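Local coordinates for protein carboxylesterase (Uncultured bacterium, PDB 5GMX) that hydrolyses carboxylic esters as a family VIII carboxylesterase related to the beta-lactamases, and also acts on oxyimino cephalosporins, at residues Q185-A188 and E189-S193; D200-I203 and G204-A207; V81-L84 and A85-L89; R273-A276 and K277-A281. All blocks are in the same frame, centred on the assembly; numbering follows the deposited sequence.

Along the chain the order is contact 3, contact 1, contact 2, contact 4. Contact 3 ends helix 72-86, which follows the ligand-pocket residue Ser-71 and carries Lys-74, the two probably forming part of an SxxK motif. Contact 1 ends helix 183-192. Contact 2 leaves strand 201-202, the edge of a three-stranded sheet, and contact 4 lies in helix 272-283. Contact 1 sits centrally: its centre is 11 Å from that of contact 2 and 13 Å from those of contacts 3 and 4, and it touches all three. Contacts 2 and 4 also touch. Contact 3 reaches neither of these. Helices 183-192 and 272-283 and strand 201-202 all pack on helix 72-86, which probably carries part of the active site.

Contact 1 (Q185-A188 and E189-S193); sequences QLFA and EKVAS
The C-terminal part of helix 183-192 widens into a pi-type turn, and Phe-187 stands at that change. Its carbonyl O takes two N-H groups. Val-191 N reaches Phe-187 O at 3.0 Å in the usual alpha-helical spacing. Ala-192 N reaches the same Phe-187 O, also at 3.0 Å, in the wider spacing. The second bond is the straighter, at 170° at the hydrogen against 146°. Ser-193 N then repeats the wide step to Ala-188 O at 2.9 Å.

The Phe-187 ring follows the same two residues. Its CG is anti to the backbone N (chi1 174°), which carries the ring along the helix toward the later turn. Phe-187 CE1 meets Val-191 CG1 at 3.7 Å, and Phe-187 CE2, across the ring from CE1, meets Ala-192 CB at 3.7 Å. Both approach obliquely. Beyond the helix, the ring packs on Met-76 and Val-80 of helix 72-86. Lys-190 NZ makes a salt bridge to Glu-87, and Glu-189 OE1 makes one to Lys-181.

The ring thus rests against the side chains of the two donor residues. Because Phe-187 O serves both N-H groups, the switch from alpha to pi spacing leaves neither without an acceptor.

Contact 2 (D200-I203 and G204-A207); sequences DYYI and GLPA
The Tyr-202 OH is held by two weak hydrogen bonds, to Arg-212 NH1 and to Asn-199 O. The ring between this hydroxyl and the backbone carries the contact with Leu-205 and Pro-206. Leu-205 CD1 lies over one face, 3.7 Å from the centroid of the Tyr-202 ring and 25° off its normal. This is a CH-pi contact. The methyl is offset toward the rim, so Leu-205 CD1 comes closest to Tyr-202 CG, at 3.4 Å. The Leu-205 CG is anti to the backbone N (chi1 -173°), and this swings the branch back toward the tyrosine.

Pro-206 adds a second apolar neighbour. The side chains of Pro-206 and Tyr-202 cross at about a right angle, and Pro-206 CD meets Tyr-202 CD2 obliquely at 3.6 Å. Gly-204 makes the bend between them. It has a positive phi of 91°, and the chain turns there out of strand 201-202.

That strand pairs with strand 269-270 through the backbone of Tyr-202 and Gln-269. On the loop side, Leu-205 O receives a hydrogen bond from Arg-256, and the Leu-205 side chain also packs on Leu-66 and Val-213.

No hydrogen bond crosses between 200-203 and 204-207. Between these segments the turn is held by CH-pi and apolar packing, and its polar bonds go to residues outside, such as Arg-256.

Contact 3 (V81-L84 and A85-L89); sequences VGVL and ADEGL
Ala-85 N binds Val-81 O at 2.7 Å, the first of three alpha-helical backbone bonds. Asp-86 N binds Gly-82 O at 2.8 Å, and Glu-87 N binds Val-83 O at 3.0 Å. The pattern then changes. Leu-89 N reaches back five residues to Leu-84 O at 3.1 Å, while Gly-88 N binds Ala-85 O at 3.0 Å inside it. Glu-87 N also makes a weak bond to Leu-84 O. Gly-88 has a positive phi of 91°, which turns the chain so that both N-H groups point back into the last turn.

Apolar packing follows the longer bond. Leu-84 CD2 meets Leu-89 CD1 at 3.9 Å, the two side chains crossing at a slant. Both branches thus come together beside the bond that joins their own backbones. Leu-84 also packs on Ile-90 and Thr-177.

The charged groups play a third part. The Glu-87 chain is extended beyond CG and runs back along the helix. Its carboxylate lies near two apolar groups: Glu-87 OE2 is 3.6 Å from Val-83 CG1, and Glu-87 OE1 is 3.9 Å from Leu-84 CD2. OE2 is also the oxygen that pairs with Lys-190 on helix 183-192. Asp-86 turns its end away from the earlier turn, and OD1 is hydrogen-bonded to Ser-295.

Two bonds back into the last turn and the positive phi of Gly-88 make this a Schellman motif at the end of helix 72-86. The Leu-84 and Leu-89 contact is the apolar pair that commonly accompanies it.

Contact 4 (R273-A276 and K277-A281); sequences RGIA and KVYGA
Lys-277, Ala-276 and Ile-275 have the most surface buried in this part of helix 272-283. Lys-277 N binds Arg-273 O at 2.9 Å, and its side chain then runs alongside that of Arg-273 in the same direction. The chain is extended beyond CG, which brings Lys-277 CE to within 3.8 Å of Arg-273 CG. The contact is between methylene groups. The like charges are farther apart, with Arg-273 NE 4.9 Å from Lys-277 NZ. Each has its own partner: Arg-273 forms salt bridges to Asp-200 and Asp-47, and Lys-277 NZ binds Gly-196 O.

Ala-276 O accepts from Gly-280 N at 2.8 Å. The donor stands above the carbonyl plane, 41° out of it, and the bond is bent.

Ile-275 O takes Tyr-279 N at 3.0 Å in a nearly straight bond, 177° at the hydrogen. Their side chains also run side by side. Ile-275 CG2 lies in the plane of the Tyr-279 ring at its edge, 3.8 Å from Tyr-279 CD2.

Ile-275 and Val-278 pack on Met-76 of helix 72-86. Ala-276 and Lys-277 pack on Ile-44 and Arg-273 on Trp-49, so the helix is sandwiched between helix 72-86 and strand 43-51.

Contact 1 (Q185-A188 and E189-S193)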
loop_
_atom_site.group_PDB
_atom_site.type_symbol
_atom_site.label_atom_id
_atom_site.label_comp_id
_atom_site.label_asym_id
_atom_site.label_seq_id
_atom_site.Cartn_x
_atom_site.Cartn_y
_atom_site.Cartn_z
ATOM N N GLN A 185 2.963 0.881 -14.571
ATOM C CA GLN A 185 2.433 0.115 -15.693
ATOM C C GLN A 185 2.477 -1.384 -15.419
ATOM O O GLN A 185 1.635 -2.130 -15.910
ATOM C CB GLN A 185 3.183 0.437 -16.982
ATOM C CG GLN A 185 3.163 1.894 -17.374
ATOM C CD GLN A 185 4.167 2.186 -18.480
ATOM O OE1 GLN A 185 4.244 1.452 -19.472
ATOM N NE2 GLN A 185 4.962 3.243 -18.302
ATOM N N LEU A 186 3.489 -1.835 -14.690
ATOM C CA LEU A 186 3.542 -3.232 -14.270
ATOM C C LEU A 186 2.379 -3.541 -13.332
ATOM O O LEU A 186 1.754 -4.591 -13.440
ATOM C CB LEU A 186 4.871 -3.549 -13.598
ATOM C CG LEU A 186 6.085 -3.636 -14.506
ATOM C CD1 LEU A 186 7.368 -3.688 -13.670
ATOM C CD2 LEU A 186 5.956 -4.872 -15.405
ATOM N N PHE A 187 2.080 -2.619 -12.422
ATOM C CA PHE A 187 0.930 -2.798 -11.539
ATOM C C PHE A 187 -0.378 -2.805 -12.351
ATOM O O PHE A 187 -1.236 -3.663 -12.152
ATOM C CB PHE A 187 0.887 -1.714 -10.458
ATOM C CG PHE A 187 -0.357 -1.762 -9.613
ATOM C CD1 PHE A 187 -0.469 -2.671 -8.570
ATOM C CD2 PHE A 187 -1.417 -0.905 -9.867
ATOM C CE1 PHE A 187 -1.617 -2.716 -7.795
ATOM C CE2 PHE A 187 -2.567 -0.947 -9.102
ATOM C CZ PHE A 187 -2.669 -1.855 -8.064
ATOM N N ALA A 188 -0.523 -1.854 -13.265
ATOM C CA ALA A 188 -1.698 -1.821 -14.141
ATOM C C ALA A 188 -1.888 -3.135 -14.896
ATOM O O ALA A 188 -2.976 -3.704 -14.884
ATOM C CB ALA A 188 -1.595 -0.671 -15.138
ATOM N N GLU A 189 -0.824 -3.624 -15.530
ATOM C CA GLU A 189 -0.937 -4.760 -16.446
ATOM C C GLU A 189 -0.990 -6.116 -15.760
ATOM O O GLU A 189 -1.674 -7.024 -16.227
ATOM C CB GLU A 189 0.218 -4.744 -17.462
ATOM C CG GLU A 189 0.061 -3.651 -18.531
ATOM C CD GLU A 189 1.261 -3.520 -19.461
ATOM O OE1 GLU A 189 2.248 -4.268 -19.280
ATOM O OE2 GLU A 189 1.220 -2.657 -20.369
ATOM N N LYS A 190 -0.276 -6.264 -14.652
ATOM C CA LYS A 190 -0.168 -7.574 -14.031
ATOM C C LYS A 190 -1.046 -7.765 -12.800
ATOM O O LYS A 190 -1.314 -8.891 -12.415
ATOM C CB LYS A 190 1.288 -7.863 -13.677
ATOM C CG LYS A 190 2.158 -8.012 -14.911
ATOM C CD LYS A 190 3.569 -8.402 -14.564
ATOM C CE LYS A 190 4.310 -8.861 -15.810
ATOM N NZ LYS A 190 3.720 -10.125 -16.334
ATOM N N VAL A 191 -1.500 -6.682 -12.184
ATOM C CA VAL A 191 -2.299 -6.822 -10.976
ATOM C C VAL A 191 -3.722 -6.284 -11.129
ATOM O O VAL A 191 -4.686 -7.019 -10.934
ATOM C CB VAL A 191 -1.631 -6.110 -9.778
ATOM C CG1 VAL A 191 -2.526 -6.179 -8.556
ATOM C CG2 VAL A 191 -0.268 -6.715 -9.495
ATOM N N ALA A 192 -3.846 -5.009 -11.477
ATOM C CA ALA A 192 -5.133 -4.310 -11.419
ATOM C C ALA A 192 -6.067 -4.587 -12.602
ATOM O O ALA A 192 -7.250 -4.885 -12.408
ATOM C CB ALA A 192 -4.898 -2.824 -11.300
ATOM N N SER A 193 -5.548 -4.446 -13.818
ATOM C CA SER A 193 -6.371 -4.588 -15.018
ATOM C C SER A 193 -6.994 -5.981 -15.199
ATOM O O SER A 193 -8.170 -6.066 -15.533
ATOM C CB SER A 193 -5.565 -4.229 -16.267
ATOM O OG SER A 193 -6.391 -4.229 -17.417
#

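Contact 2 (D200-I203 and G204-A207)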
loop_
_atom_site.group_PDB
_atom_site.type_symbol
_atom_site.label_atom_id
_atom_site.label_comp_id
_atom_site.label_asym_id
_atom_site.label_seq_id
_atom_site.Cartn_x
_atom_site.Cartn_y
_atom_site.Cartn_z
ATOM N N ASP A 200 -9.673 1.853 -10.602
ATOM C CA ASP A 200 -9.904 2.277 -9.226
ATOM C C ASP A 200 -8.623 2.285 -8.367
ATOM O O ASP A 200 -8.692 2.491 -7.155
ATOM C CB ASP A 200 -10.966 1.395 -8.562
ATOM C CG ASP A 200 -12.398 1.790 -8.951
ATOM O OD1 ASP A 200 -12.676 3.001 -9.153
ATOM O OD2 ASP A 200 -13.258 0.885 -9.030
ATOM N N TYR A 201 -7.470 2.050 -8.987
ATOM C CA TYR A 201 -6.187 2.243 -8.300
ATOM C C TYR A 201 -5.057 2.509 -9.291
ATOM O O TYR A 201 -4.781 1.694 -10.177
ATOM C CB TYR A 201 -5.827 1.036 -7.421
ATOM C CG TYR A 201 -4.884 1.416 -6.301
ATOM C CD1 TYR A 201 -3.523 1.563 -6.524
ATOM C CD2 TYR A 201 -5.359 1.653 -5.031
ATOM C CE1 TYR A 201 -2.659 1.935 -5.501
ATOM C CE2 TYR A 201 -4.504 2.025 -4.001
ATOM C CZ TYR A 201 -3.160 2.160 -4.235
ATOM O OH TYR A 201 -2.328 2.528 -3.188
ATOM N N TYR A 202 -4.385 3.640 -9.107
ATOM C CA TYR A 202 -3.317 4.076 -9.998
ATOM C C TYR A 202 -2.023 4.383 -9.237
ATOM O O TYR A 202 -2.051 4.956 -8.153
ATOM C CB TYR A 202 -3.726 5.340 -10.766
ATOM C CG TYR A 202 -4.977 5.227 -11.608
ATOM C CD1 TYR A 202 -6.239 5.322 -11.033
ATOM C CD2 TYR A 202 -4.896 5.061 -12.989
ATOM C CE1 TYR A 202 -7.388 5.223 -11.812
ATOM C CE2 TYR A 202 -6.038 4.976 -13.769
ATOM C CZ TYR A 202 -7.277 5.054 -13.176
ATOM O OH TYR A 202 -8.421 4.974 -13.950
ATOM N N ILE A 203 -0.896 4.011 -9.826
ATOM C CA ILE A 203 0.394 4.516 -9.386
ATOM C C ILE A 203 0.950 5.313 -10.547
ATOM O O ILE A 203 1.408 4.742 -11.537
ATOM C CB ILE A 203 1.351 3.391 -8.968
ATOM C CG1 ILE A 203 0.716 2.545 -7.857
ATOM C CG2 ILE A 203 2.686 3.980 -8.496
ATOM C CD1 ILE A 203 1.454 1.253 -7.570
ATOM N N GLY A 204 0.869 6.636 -10.436
ATOM C CA GLY A 204 1.070 7.503 -11.582
ATOM C C GLY A 204 -0.292 7.718 -12.218
ATOM O O GLY A 204 -0.763 6.879 -12.985
ATOM N N LEU A 205 -0.952 8.814 -11.863
ATOM C CA LEU A 205 -2.313 9.053 -12.335
ATOM C C LEU A 205 -2.332 9.804 -13.672
ATOM O O LEU A 205 -1.828 10.927 -13.760
ATOM C CB LEU A 205 -3.104 9.834 -11.283
ATOM C CG LEU A 205 -4.593 9.994 -11.587
ATOM C CD1 LEU A 205 -5.308 8.655 -11.431
ATOM C CD2 LEU A 205 -5.201 11.050 -10.700
ATOM N N PRO A 206 -2.914 9.190 -14.717
ATOM C CA PRO A 206 -3.059 9.860 -16.024
ATOM C C PRO A 206 -3.857 11.162 -15.908
ATOM O O PRO A 206 -4.817 11.204 -15.142
ATOM C CB PRO A 206 -3.826 8.831 -16.873
ATOM C CG PRO A 206 -3.585 7.507 -16.194
ATOM C CD PRO A 206 -3.491 7.832 -14.721
ATOM N N ALA A 207 -3.487 12.195 -16.662
ATOM C CA ALA A 207 -4.205 13.475 -16.596
ATOM C C ALA A 207 -5.722 13.317 -16.794
ATOM O O ALA A 207 -6.522 13.963 -16.108
ATOM C CB ALA A 207 -3.645 14.450 -17.622
#

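Contact 3 (V81-L84 and A85-L89)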
loop_
_atom_site.group_PDB
_atom_site.type_symbol
_atom_site.label_atom_id
_atom_site.label_comp_id
_atom_site.label_asym_id
_atom_site.label_seq_id
_atom_site.Cartn_x
_atom_site.Cartn_y
_atom_site.Cartn_z
ATOM N N VAL A 81 5.887 -7.416 -6.952
ATOM C CA VAL A 81 7.091 -8.238 -6.809
ATOM C C VAL A 81 6.666 -9.680 -6.664
ATOM O O VAL A 81 7.222 -10.578 -7.318
ATOM C CB VAL A 81 7.967 -7.814 -5.608
ATOM C CG1 VAL A 81 9.088 -8.831 -5.392
ATOM C CG2 VAL A 81 8.551 -6.426 -5.851
ATOM N N GLY A 82 5.620 -9.878 -5.866
ATOM C CA GLY A 82 5.094 -11.199 -5.631
ATOM C C GLY A 82 4.692 -11.877 -6.920
ATOM O O GLY A 82 5.008 -13.056 -7.139
ATOM N N VAL A 83 4.022 -11.126 -7.794
ATOM C CA VAL A 83 3.537 -11.712 -9.037
ATOM C C VAL A 83 4.750 -12.097 -9.861
ATOM O O VAL A 83 4.813 -13.206 -10.418
ATOM C CB VAL A 83 2.614 -10.750 -9.817
ATOM C CG1 VAL A 83 2.362 -11.261 -11.238
ATOM C CG2 VAL A 83 1.297 -10.554 -9.053
ATOM N N LEU A 84 5.740 -11.204 -9.891
ATOM C CA LEU A 84 6.921 -11.472 -10.696
ATOM C C LEU A 84 7.697 -12.632 -10.096
ATOM O O LEU A 84 8.326 -13.394 -10.830
ATOM C CB LEU A 84 7.816 -10.230 -10.811
ATOM C CG LEU A 84 7.233 -9.085 -11.649
ATOM C CD1 LEU A 84 8.119 -7.855 -11.546
ATOM C CD2 LEU A 84 7.058 -9.506 -13.105
ATOM N N ALA A 85 7.631 -12.791 -8.770
ATOM C CA ALA A 85 8.354 -13.899 -8.173
ATOM C C ALA A 85 7.632 -15.185 -8.550
ATOM O O ALA A 85 8.263 -16.216 -8.805
ATOM C CB ALA A 85 8.455 -13.744 -6.667
ATOM N N ASP A 86 6.304 -15.092 -8.649
ATOM C CA ASP A 86 5.479 -16.264 -8.913
ATOM C C ASP A 86 5.699 -16.743 -10.342
ATOM O O ASP A 86 5.582 -17.930 -10.619
ATOM C CB ASP A 86 3.994 -15.949 -8.679
ATOM C CG ASP A 86 3.112 -17.196 -8.709
ATOM O OD1 ASP A 86 3.416 -18.162 -7.970
ATOM O OD2 ASP A 86 2.122 -17.212 -9.481
ATOM N N GLU A 87 6.040 -15.819 -11.236
ATOM C CA GLU A 87 6.350 -16.161 -12.627
ATOM C C GLU A 87 7.780 -16.686 -12.798
ATOM O O GLU A 87 8.161 -17.098 -13.888
ATOM C CB GLU A 87 6.174 -14.945 -13.541
ATOM C CG GLU A 87 4.771 -14.379 -13.609
ATOM C CD GLU A 87 4.728 -13.061 -14.378
ATOM O OE1 GLU A 87 5.777 -12.657 -14.930
ATOM O OE2 GLU A 87 3.654 -12.421 -14.420
ATOM N N GLY A 88 8.576 -16.642 -11.735
ATOM C CA GLY A 88 9.931 -17.166 -11.778
ATOM C C GLY A 88 11.000 -16.156 -12.176
ATOM O O GLY A 88 12.147 -16.527 -12.422
ATOM N N LEU A 89 10.641 -14.878 -12.226
ATOM C CA LEU A 89 11.600 -13.844 -12.608
ATOM C C LEU A 89 12.401 -13.340 -11.401
ATOM O O LEU A 89 13.498 -12.814 -11.555
ATOM C CB LEU A 89 10.888 -12.678 -13.291
ATOM C CG LEU A 89 10.294 -13.010 -14.657
ATOM C CD1 LEU A 89 9.464 -11.854 -15.167
ATOM C CD2 LEU A 89 11.405 -13.341 -15.633
#

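Contact 4 (R273-A276 and K277-A281)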
loop_
_atom_site.group_PDB
_atom_site.type_symbol
_atom_site.label_atom_id
_atom_site.label_comp_id
_atom_site.label_asym_id
_atom_site.label_seq_id
_atom_site.Cartn_x
_atom_site.Cartn_y
_atom_site.Cartn_z
ATOM N N ARG A 273 -12.847 0.344 -3.260
ATOM C CA ARG A 273 -13.183 -0.725 -4.199
ATOM C C ARG A 273 -11.943 -1.319 -4.875
ATOM O O ARG A 273 -11.818 -2.541 -4.969
ATOM C CB ARG A 273 -14.168 -0.223 -5.263
ATOM C CG ARG A 273 -14.602 -1.300 -6.262
ATOM C CD ARG A 273 -15.771 -0.829 -7.130
ATOM N NE ARG A 273 -15.488 0.471 -7.709
ATOM C CZ ARG A 273 -16.123 1.595 -7.391
ATOM N NH1 ARG A 273 -17.117 1.587 -6.510
ATOM N NH2 ARG A 273 -15.763 2.731 -7.966
ATOM N N GLY A 274 -11.029 -0.467 -5.341
ATOM C CA GLY A 274 -9.813 -0.947 -5.987
ATOM C C GLY A 274 -8.955 -1.782 -5.045
ATOM O O GLY A 274 -8.491 -2.898 -5.387
ATOM N N ILE A 275 -8.776 -1.249 -3.838
ATOM C CA ILE A 275 -8.005 -1.912 -2.792
ATOM C C ILE A 275 -8.605 -3.270 -2.453
ATOM O O ILE A 275 -7.894 -4.282 -2.379
ATOM C CB ILE A 275 -7.941 -1.050 -1.519
ATOM C CG1 ILE A 275 -7.268 0.289 -1.814
ATOM C CG2 ILE A 275 -7.213 -1.781 -0.404
ATOM C CD1 ILE A 275 -7.403 1.295 -0.674
ATOM N N ALA A 276 -9.921 -3.283 -2.260
ATOM C CA ALA A 276 -10.617 -4.503 -1.885
ATOM C C ALA A 276 -10.574 -5.534 -3.000
ATOM O O ALA A 276 -10.627 -6.725 -2.732
ATOM C CB ALA A 276 -12.061 -4.204 -1.519
ATOM N N LYS A 277 -10.531 -5.082 -4.248
ATOM C CA LYS A 277 -10.427 -6.022 -5.355
ATOM C C LYS A 277 -9.069 -6.708 -5.359
ATOM O O LYS A 277 -8.996 -7.929 -5.522
ATOM C CB LYS A 277 -10.665 -5.328 -6.698
ATOM C CG LYS A 277 -12.145 -5.132 -7.014
ATOM C CD LYS A 277 -12.360 -4.457 -8.358
ATOM C CE LYS A 277 -13.867 -4.224 -8.583
ATOM N NZ LYS A 277 -14.148 -3.708 -9.949
ATOM N N VAL A 278 -7.995 -5.933 -5.185
ATOM C CA VAL A 278 -6.669 -6.564 -5.165
ATOM C C VAL A 278 -6.534 -7.530 -3.976
ATOM O O VAL A 278 -6.140 -8.703 -4.140
ATOM C CB VAL A 278 -5.539 -5.522 -5.129
ATOM C CG1 VAL A 278 -4.176 -6.214 -5.092
ATOM C CG2 VAL A 278 -5.635 -4.615 -6.346
ATOM N N TYR A 279 -6.868 -7.054 -2.780
ATOM C CA TYR A 279 -6.743 -7.937 -1.624
ATOM C C TYR A 279 -7.759 -9.078 -1.662
ATOM O O TYR A 279 -7.527 -10.131 -1.092
ATOM C CB TYR A 279 -6.877 -7.152 -0.324
ATOM C CG TYR A 279 -5.588 -6.477 0.057
ATOM C CD1 TYR A 279 -4.498 -7.227 0.473
ATOM C CD2 TYR A 279 -5.448 -5.095 -0.021
ATOM C CE1 TYR A 279 -3.294 -6.622 0.826
ATOM C CE2 TYR A 279 -4.253 -4.477 0.327
ATOM C CZ TYR A 279 -3.177 -5.252 0.751
ATOM O OH TYR A 279 -1.990 -4.657 1.091
ATOM N N GLY A 280 -8.869 -8.859 -2.358
ATOM C CA GLY A 280 -9.884 -9.871 -2.575
ATOM C C GLY A 280 -9.323 -11.003 -3.413
ATOM O O GLY A 280 -9.507 -12.173 -3.068
ATOM N N ALA A 281 -8.613 -10.664 -4.490
ATOM C CA ALA A 281 -7.901 -11.684 -5.271
ATOM C C ALA A 281 -6.889 -12.423 -4.403
ATOM O O ALA A 281 -6.797 -13.654 -4.459
ATOM C CB ALA A 281 -7.196 -11.066 -6.476
#